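Gentamicin resistance protein (Enterococcus gallinarum, PDB 6CTZ) probably confers resistance to gentamicin, kanamycin and related aminoglycosides by transferring a phosphate from a nucleotide, with magnesium, to the 2''-hydroxyl of the drug. Local coordinates at residues Trp38-Pro43 and Tyr73-Lys78; Gln18-Leu23 and Tyr30-Asn35. The protein carries 2 engineered substitutions. All blocks are in the same frame, centred on the assembly; numbering follows the deposited sequence.

Contact 1 of 2, residues Trp38-Pro43 and Tyr73-Lys78. With GDP (guanosine-5'-diphosphate), chain B.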
loop_
_atom_site.group_PDB
_atom_site.type_symbol
_atom_site.label_atom_id
_atom_site.label_comp_id
_atom_site.label_asym_id
_atom_site.label_seq_id
_atom_site.Cartn_x
_atom_site.Cartn_y
_atom_site.Cartn_z
ATOM N N TRP A 38 -10.241 -19.883 -3.099
ATOM C CA TRP A 38 -11.034 -18.679 -2.887
ATOM C C TRP A 38 -10.488 -17.918 -1.694
ATOM O O TRP A 38 -10.370 -18.478 -0.600
ATOM C CB TRP A 38 -12.498 -19.030 -2.619
ATOM C CG TRP A 38 -13.203 -19.556 -3.817
ATOM C CD1 TRP A 38 -13.477 -20.860 -4.103
ATOM C CD2 TRP A 38 -13.726 -18.784 -4.906
ATOM N NE1 TRP A 38 -14.144 -20.946 -5.301
ATOM C CE2 TRP A 38 -14.308 -19.687 -5.816
ATOM C CE3 TRP A 38 -13.756 -17.414 -5.197
ATOM C CZ2 TRP A 38 -14.916 -19.266 -6.998
ATOM C CZ3 TRP A 38 -14.357 -16.997 -6.370
ATOM C CH2 TRP A 38 -14.932 -17.921 -7.256
ATOM N N VAL A 39 -10.194 -16.648 -1.897
ATOM C CA VAL A 39 -9.791 -15.809 -0.811
ATOM C C VAL A 39 -11.036 -15.105 -0.261
ATOM O O VAL A 39 -11.722 -14.458 -0.987
ATOM C CB VAL A 39 -8.777 -14.704 -1.278
ATOM C CG1 VAL A 39 -8.455 -13.754 -0.138
ATOM C CG2 VAL A 39 -7.532 -15.319 -1.876
ATOM N N PHE A 40 -11.331 -15.289 1.004
ATOM C CA PHE A 40 -12.365 -14.516 1.678
ATOM C C PHE A 40 -11.698 -13.507 2.599
ATOM O O PHE A 40 -10.830 -13.865 3.408
ATOM C CB PHE A 40 -13.392 -15.402 2.389
ATOM C CG PHE A 40 -14.398 -15.970 1.448
ATOM C CD1 PHE A 40 -14.132 -17.144 0.757
ATOM C CD2 PHE A 40 -15.577 -15.288 1.190
ATOM C CE1 PHE A 40 -15.055 -17.662 -0.139
ATOM C CE2 PHE A 40 -16.494 -15.790 0.293
ATOM C CZ PHE A 40 -16.230 -16.973 -0.379
ATOM N N ARG A 41 -12.078 -12.244 2.440
ATOM C CA ARG A 41 -11.345 -11.134 3.027
ATOM C C ARG A 41 -12.308 -10.317 3.874
ATOM O O ARG A 41 -13.305 -9.787 3.358
ATOM C CB ARG A 41 -10.713 -10.296 1.918
ATOM C CG ARG A 41 -9.769 -9.212 2.395
ATOM C CD ARG A 41 -9.195 -8.566 1.159
ATOM N NE ARG A 41 -8.367 -7.375 1.300
ATOM C CZ ARG A 41 -8.760 -6.158 0.933
ATOM N NH1 ARG A 41 -10.010 -5.943 0.530
ATOM N NH2 ARG A 41 -7.903 -5.148 0.958
ATOM N N PHE A 42 -12.004 -10.223 5.167
ATOM C CA PHE A 42 -12.911 -9.701 6.181
ATOM C C PHE A 42 -12.331 -8.440 6.799
ATOM O O PHE A 42 -11.261 -8.505 7.430
ATOM C CB PHE A 42 -13.111 -10.755 7.269
ATOM C CG PHE A 42 -13.829 -11.987 6.797
ATOM C CD1 PHE A 42 -15.216 -12.059 6.836
ATOM C CD2 PHE A 42 -13.116 -13.077 6.325
ATOM C CE1 PHE A 42 -15.881 -13.200 6.405
ATOM C CE2 PHE A 42 -13.772 -14.221 5.895
ATOM C CZ PHE A 42 -15.158 -14.280 5.933
ATOM N N PRO A 43 -12.993 -7.291 6.667
ATOM C CA PRO A 43 -12.497 -6.071 7.319
ATOM C C PRO A 43 -12.356 -6.224 8.825
ATOM O O PRO A 43 -13.109 -6.947 9.480
ATOM C CB PRO A 43 -13.565 -5.030 6.970
ATOM C CG PRO A 43 -14.089 -5.496 5.639
ATOM C CD PRO A 43 -14.110 -7.010 5.748
ATOM N N TYR A 73 -14.050 -9.477 -7.086
ATOM C CA TYR A 73 -14.944 -9.956 -6.045
ATOM C C TYR A 73 -16.145 -10.633 -6.689
ATOM O O TYR A 73 -16.989 -9.972 -7.301
ATOM C CB TYR A 73 -15.373 -8.783 -5.174
ATOM C CG TYR A 73 -14.244 -8.013 -4.492
ATOM C CD1 TYR A 73 -12.985 -8.583 -4.247
ATOM C CD2 TYR A 73 -14.453 -6.706 -4.079
ATOM C CE1 TYR A 73 -11.990 -7.859 -3.609
ATOM C CE2 TYR A 73 -13.472 -5.989 -3.444
ATOM C CZ TYR A 73 -12.246 -6.564 -3.209
ATOM O OH TYR A 73 -11.284 -5.822 -2.570
ATOM N N VAL A 74 -16.213 -11.949 -6.569
ATOM C CA VAL A 74 -17.346 -12.725 -7.061
ATOM C C VAL A 74 -18.422 -12.839 -5.997
ATOM O O VAL A 74 -19.617 -12.840 -6.307
ATOM C CB VAL A 74 -16.838 -14.111 -7.512
ATOM C CG1 VAL A 74 -17.995 -15.084 -7.779
ATOM C CG2 VAL A 74 -15.951 -13.961 -8.740
ATOM N N TYR A 75 -18.012 -12.935 -4.739
ATOM C CA TYR A 75 -18.919 -13.115 -3.616
ATOM C C TYR A 75 -18.895 -11.843 -2.786
ATOM O O TYR A 75 -17.822 -11.382 -2.384
ATOM C CB TYR A 75 -18.486 -14.319 -2.785
ATOM C CG TYR A 75 -18.576 -15.598 -3.588
ATOM C CD1 TYR A 75 -19.812 -16.121 -3.953
ATOM C CD2 TYR A 75 -17.431 -16.275 -3.993
ATOM C CE1 TYR A 75 -19.903 -17.279 -4.697
ATOM C CE2 TYR A 75 -17.516 -17.445 -4.736
ATOM C CZ TYR A 75 -18.754 -17.940 -5.085
ATOM O OH TYR A 75 -18.849 -19.095 -5.833
ATOM N N ILE A 76 -20.065 -11.251 -2.565
ATOM C CA ILE A 76 -20.171 -10.027 -1.785
ATOM C C ILE A 76 -21.112 -10.327 -0.631
ATOM O O ILE A 76 -22.316 -10.534 -0.836
ATOM C CB ILE A 76 -20.637 -8.834 -2.626
ATOM C CG1 ILE A 76 -19.631 -8.580 -3.762
ATOM C CG2 ILE A 76 -20.765 -7.600 -1.754
ATOM C CD1 ILE A 76 -19.887 -7.328 -4.567
ATOM N N GLY A 77 -20.554 -10.415 0.574
ATOM C CA GLY A 77 -21.298 -10.764 1.759
ATOM C C GLY A 77 -21.460 -9.595 2.716
ATOM O O GLY A 77 -20.962 -8.489 2.501
ATOM N N LYS A 78 -22.158 -9.878 3.805
ATOM C CA LYS A 78 -22.478 -8.911 4.824
ATOM C C LYS A 78 -22.399 -9.532 6.200
ATOM O O LYS A 78 -22.909 -10.589 6.403
ATOM C CB LYS A 78 -23.926 -8.490 4.573
ATOM C CG LYS A 78 -24.365 -7.217 5.184
ATOM C CD LYS A 78 -25.605 -6.750 4.480
ATOM C CE LYS A 78 -26.812 -7.464 5.009
ATOM N NZ LYS A 78 -27.198 -8.613 4.158
HETATM P PB GDP B . -4.750 -5.354 4.505
HETATM O O1B GDP B . -5.611 -4.347 3.781
HETATM O O2B GDP B . -3.271 -5.085 4.315
HETATM O O3B GDP B . -5.164 -5.524 5.948
HETATM O O3A GDP B . -5.097 -6.775 3.811
HETATM P PA GDP B . -4.628 -7.345 2.369
HETATM O O1A GDP B . -5.665 -7.062 1.323
HETATM O O2A GDP B . -3.235 -6.839 2.036
HETATM O "O5'" GDP B . -4.657 -8.942 2.659
HETATM C "C5'" GDP B . -3.899 -9.458 3.745
HETATM C "C4'" GDP B . -2.892 -10.449 3.213
HETATM O "O4'" GDP B . -3.590 -11.581 2.694
HETATM C "C3'" GDP B . -2.054 -9.954 2.046
HETATM O "O3'" GDP B . -0.959 -9.129 2.459
HETATM C "C2'" GDP B . -1.578 -11.267 1.479
HETATM O "O2'" GDP B . -0.542 -11.820 2.297
HETATM C "C1'" GDP B . -2.804 -12.148 1.654
HETATM N N9 GDP B . -3.617 -12.133 0.422
HETATM C C8 GDP B . -4.735 -11.415 0.171
HETATM N N7 GDP B . -5.183 -11.694 -1.081
HETATM C C5 GDP B . -4.345 -12.599 -1.622
HETATM C C6 GDP B . -4.215 -13.309 -2.901
HETATM O O6 GDP B . -5.047 -13.138 -3.812
HETATM N N1 GDP B . -3.184 -14.158 -3.026
HETATM C C2 GDP B . -2.268 -14.372 -2.056
HETATM N N2 GDP B . -1.274 -15.255 -2.267
HETATM N N3 GDP B . -2.317 -13.748 -0.858
HETATM C C4 GDP B . -3.325 -12.883 -0.618
#

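Contact 2 of 2, residues Gln18-Leu23 and Tyr30-Asn35. With GDP (guanosine-5'-diphosphate), chain B.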
loop_
_atom_site.group_PDB
_atom_site.type_symbol
_atom_site.label_atom_id
_atom_site.label_comp_id
_atom_site.label_asym_id
_atom_site.label_seq_id
_atom_site.Cartn_x
_atom_site.Cartn_y
_atom_site.Cartn_z
ATOM N N GLN A 18 -14.360 -27.516 1.971
ATOM C CA GLN A 18 -13.579 -28.708 2.269
ATOM C C GLN A 18 -12.300 -28.395 3.023
ATOM O O GLN A 18 -11.787 -29.259 3.740
ATOM C CB GLN A 18 -13.209 -29.439 0.974
ATOM C CG GLN A 18 -14.376 -30.104 0.261
ATOM C CD GLN A 18 -15.010 -29.213 -0.788
ATOM O OE1 GLN A 18 -14.322 -28.466 -1.485
ATOM N NE2 GLN A 18 -16.332 -29.286 -0.906
ATOM N N SER A 19 -11.775 -27.185 2.879
ATOM C CA SER A 19 -10.574 -26.803 3.580
ATOM C C SER A 19 -10.589 -25.324 3.787
ATOM O O SER A 19 -11.091 -24.633 2.969
ATOM C CB SER A 19 -9.328 -27.173 2.793
ATOM O OG SER A 19 -9.116 -26.400 1.628
ATOM N N VAL A 20 -10.058 -24.886 4.904
ATOM C CA VAL A 20 -9.945 -23.476 5.237
ATOM C C VAL A 20 -8.643 -23.247 5.963
ATOM O O VAL A 20 -8.326 -23.947 6.879
ATOM C CB VAL A 20 -11.068 -22.992 6.115
ATOM C CG1 VAL A 20 -10.949 -21.523 6.363
ATOM C CG2 VAL A 20 -12.352 -23.229 5.446
ATOM N N GLU A 21 -7.894 -22.252 5.532
ATOM C CA GLU A 21 -6.639 -21.935 6.153
ATOM C C GLU A 21 -6.393 -20.425 6.194
ATOM O O GLU A 21 -6.822 -19.704 5.350
ATOM C CB GLU A 21 -5.488 -22.618 5.413
ATOM C CG GLU A 21 -5.472 -22.403 3.924
ATOM C CD GLU A 21 -4.681 -23.378 3.022
ATOM O OE1 GLU A 21 -5.304 -24.239 2.371
ATOM O OE2 GLU A 21 -3.464 -23.198 2.821
ATOM N N SER A 22 -5.719 -19.954 7.204
ATOM C CA SER A 22 -5.323 -18.554 7.221
ATOM C C SER A 22 -4.395 -18.277 6.045
ATOM O O SER A 22 -3.548 -19.102 5.698
ATOM C CB SER A 22 -4.610 -18.222 8.532
ATOM O OG SER A 22 -5.532 -18.159 9.605
ATOM N N LEU A 23 -4.584 -17.128 5.402
ATOM C CA LEU A 23 -3.763 -16.739 4.263
ATOM C C LEU A 23 -2.889 -15.531 4.564
ATOM O O LEU A 23 -1.684 -15.539 4.277
ATOM C CB LEU A 23 -4.654 -16.467 3.041
ATOM C CG LEU A 23 -3.926 -16.056 1.758
ATOM C CD1 LEU A 23 -2.985 -17.158 1.291
ATOM C CD2 LEU A 23 -4.937 -15.716 0.681
ATOM N N TYR A 30 -8.517 -9.343 7.330
ATOM C CA TYR A 30 -8.082 -10.709 7.589
ATOM C C TYR A 30 -8.508 -11.564 6.404
ATOM O O TYR A 30 -9.682 -11.556 6.022
ATOM C CB TYR A 30 -8.739 -11.214 8.875
ATOM C CG TYR A 30 -8.476 -12.656 9.214
ATOM C CD1 TYR A 30 -7.184 -13.131 9.387
ATOM C CD2 TYR A 30 -9.526 -13.544 9.384
ATOM C CE1 TYR A 30 -6.946 -14.458 9.714
ATOM C CE2 TYR A 30 -9.302 -14.869 9.718
ATOM C CZ TYR A 30 -8.009 -15.323 9.872
ATOM O OH TYR A 30 -7.779 -16.643 10.196
ATOM N N ALA A 31 -7.559 -12.282 5.809
ATOM C CA ALA A 31 -7.820 -13.074 4.612
ATOM C C ALA A 31 -7.622 -14.551 4.917
ATOM O O ALA A 31 -6.622 -14.942 5.534
ATOM C CB ALA A 31 -6.912 -12.658 3.449
ATOM N N ILE A 32 -8.575 -15.369 4.476
ATOM C CA ILE A 32 -8.485 -16.819 4.584
ATOM C C ILE A 32 -8.606 -17.418 3.190
ATOM O O ILE A 32 -9.094 -16.787 2.251
ATOM C CB ILE A 32 -9.540 -17.409 5.537
ATOM C CG1 ILE A 32 -10.958 -17.139 5.020
ATOM C CG2 ILE A 32 -9.350 -16.830 6.924
ATOM C CD1 ILE A 32 -12.044 -17.811 5.855
ATOM N N LEU A 33 -8.135 -18.650 3.055
ATOM C CA LEU A 33 -8.168 -19.359 1.785
ATOM C C LEU A 33 -9.089 -20.560 1.936
ATOM O O LEU A 33 -8.881 -21.398 2.820
ATOM C CB LEU A 33 -6.766 -19.800 1.376
ATOM C CG LEU A 33 -6.628 -20.456 0.003
ATOM C CD1 LEU A 33 -7.038 -19.494 -1.117
ATOM C CD2 LEU A 33 -5.202 -20.969 -0.194
ATOM N N VAL A 34 -10.105 -20.636 1.079
ATOM C CA VAL A 34 -11.111 -21.689 1.120
ATOM C C VAL A 34 -10.893 -22.597 -0.079
ATOM O O VAL A 34 -10.800 -22.123 -1.216
ATOM C CB VAL A 34 -12.531 -21.096 1.107
ATOM C CG1 VAL A 34 -13.577 -22.186 0.840
ATOM C CG2 VAL A 34 -12.805 -20.375 2.421
ATOM N N ASN A 35 -10.793 -23.900 0.180
ATOM C CA ASN A 35 -10.621 -24.914 -0.857
ATOM C C ASN A 35 -9.375 -24.691 -1.705
ATOM O O ASN A 35 -9.314 -25.143 -2.853
ATOM C CB ASN A 35 -11.871 -25.066 -1.732
ATOM C CG ASN A 35 -13.098 -25.440 -0.922
ATOM O OD1 ASN A 35 -12.979 -25.897 0.211
ATOM N ND2 ASN A 35 -14.279 -25.244 -1.496
HETATM P PB GDP B . -4.750 -5.354 4.505
HETATM O O1B GDP B . -5.611 -4.347 3.781
HETATM O O2B GDP B . -3.271 -5.085 4.315
HETATM O O3B GDP B . -5.164 -5.524 5.948
HETATM O O3A GDP B . -5.097 -6.775 3.811
HETATM P PA GDP B . -4.628 -7.345 2.369
HETATM O O1A GDP B . -5.665 -7.062 1.323
HETATM O O2A GDP B . -3.235 -6.839 2.036
HETATM O "O5'" GDP B . -4.657 -8.942 2.659
HETATM C "C5'" GDP B . -3.899 -9.458 3.745
HETATM C "C4'" GDP B . -2.892 -10.449 3.213
HETATM O "O4'" GDP B . -3.590 -11.581 2.694
HETATM C "C3'" GDP B . -2.054 -9.954 2.046
HETATM O "O3'" GDP B . -0.959 -9.129 2.459
HETATM C "C2'" GDP B . -1.578 -11.267 1.479
HETATM O "O2'" GDP B . -0.542 -11.820 2.297
HETATM C "C1'" GDP B . -2.804 -12.148 1.654
HETATM N N9 GDP B . -3.617 -12.133 0.422
HETATM C C8 GDP B . -4.735 -11.415 0.171
HETATM N N7 GDP B . -5.183 -11.694 -1.081
HETATM C C5 GDP B . -4.345 -12.599 -1.622
HETATM C C6 GDP B . -4.215 -13.309 -2.901
HETATM O O6 GDP B . -5.047 -13.138 -3.812
HETATM N N1 GDP B . -3.184 -14.158 -3.026
HETATM C C2 GDP B . -2.268 -14.372 -2.056
HETATM N N2 GDP B . -1.274 -15.255 -2.267
HETATM N N3 GDP B . -2.317 -13.748 -0.858
HETATM C C4 GDP B . -3.325 -12.883 -0.618
HETATM O O HOH W 1 -7.887 -23.832 1.674
#

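Contact 1 of 2, residues Trp38-Pro43 and Tyr73-Lys78
Tyr75 turns the edge of its ring into the face of the Trp38 indole, the two side chains crossing at about a right angle. The planes stand at 68° and the centroid of the six-membered indole ring lies 4.9 Å from that of Tyr75, a T-shaped pair. Tyr75 CE2 does the touching, 3.5 Å above the indole plane and nearer its rim than its middle, 3.6 Å from Trp38 CZ3 and as near to CH2. Phe40 meets the same tyrosine differently: the planes are only 25° apart but displaced, with Phe40 CZ 3.9 Å from Tyr75 CD2. Large flat side chains suit this place because the strands are not neighbours. Both belong to the five-stranded antiparallel sheet of the kinase-like N-terminal lobe, with strand 83-89 between them, and side chains must span the 9.2 Å separating their axes. At Val74 and Tyr75, both facing Gly87, strand 73-78 has a classic beta bulge; Val74 CB then lies 4.0 Å from Trp38 CZ3, while its CG1 sits over the centre of the Tyr75 ring. The tyrosine hydroxyl is hydrogen-bonded to Asp14. Arg41 is extended from CG to NE, with CG anti to the backbone N (chi1 -172°), and its guanidinium grips GDP O1A from NE at 2.7 Å and from NH2 at 3.0 Å. Tyr73 comes obliquely to the guanidinium, OH near NH1 but too poorly angled for a hydrogen bond. A long, cationic side chain fits this phosphate-binding position, and NH1 makes a salt bridge with Glu55, which probably helps to fix the group's rotation.

Contact 2 of 2, residues Gln18-Leu23 and Tyr30-Asn35
Asn35 has CG anti to its carbonyl carbon (chi1 -59°), and the amide beyond it meets the backbone of Gln18 and Ser19; at the other end Tyr30 has CG anti to the backbone N (chi1 175°), and the ring beyond it ends with OH at Ser22. Asn35 OD1 accepts two N-H groups: Gln18 N at 2.8 Å, tilted 17° from the carbonyl plane, and Ser19 N, which comes in almost in line with the C=O bond. ND2 bonds to Ser16 O, so both ends of the amide are engaged. The backbone of Asn35 has positive phi and psi, a conformation asparagine tolerates well where a strand gives way to a turn, and its N still donates to Ser19 O. Between these ends the segments form the first beta hairpin of the N-terminal lobe, strands 20-25 and 29-34. Glu21 and Leu33 are a hydrogen-bonded antiparallel pair flanked by the non-hydrogen-bonded pairs Val20-Val34 and Ser22-Ile32. Val20 and Val34 lie side by side, branched side chains suited to a strand, and Val20 CG1 also reaches Ile32 CD1 at 3.9 Å; helix 2-11 packs on this face. On the other face Glu21 lies alongside Leu33, its CG 3.9 Å from Leu33 CB, while its carboxylate OE1 accepts from a water. That water also donates to Leu33 O and accepts from Ser19 OG, a small hydroxyl in the loop just before strand 20-25. Ser22 OG and Tyr30 OH are hydrogen-bonded at 2.8 Å, the serine oxygen lying near the plane of the ring, at its edge. Leu23 presents CD2 to GDP C4 at 3.5 Å, an apolar branch against the flat base, and small Ala31 brings CB within 3.6 Å of the ribose O4'.

In the fold
From the N terminus, helix 2-11 leads into strand 20-25, and contact 2 closes the short hairpin loop to strand 29-34. The chain then turns into strand 38-43, where contact 1 opens; it closes only after helix 46-62, a wider loop brought back by strand 73-78. The contacts are therefore in series, neither nested nor crossed. They meet laterally, because strands 29-34 and 38-43 are neighbours in one sheet: Phe42 N to Tyr30 O and Ile32 N to Phe40 O are probable hydrogen bonds. Together the contacts take in both outermost strands, 20-25 and 73-78. Val39 and Leu23 pack together beside the guanine, so both contacts border the GDP pocket.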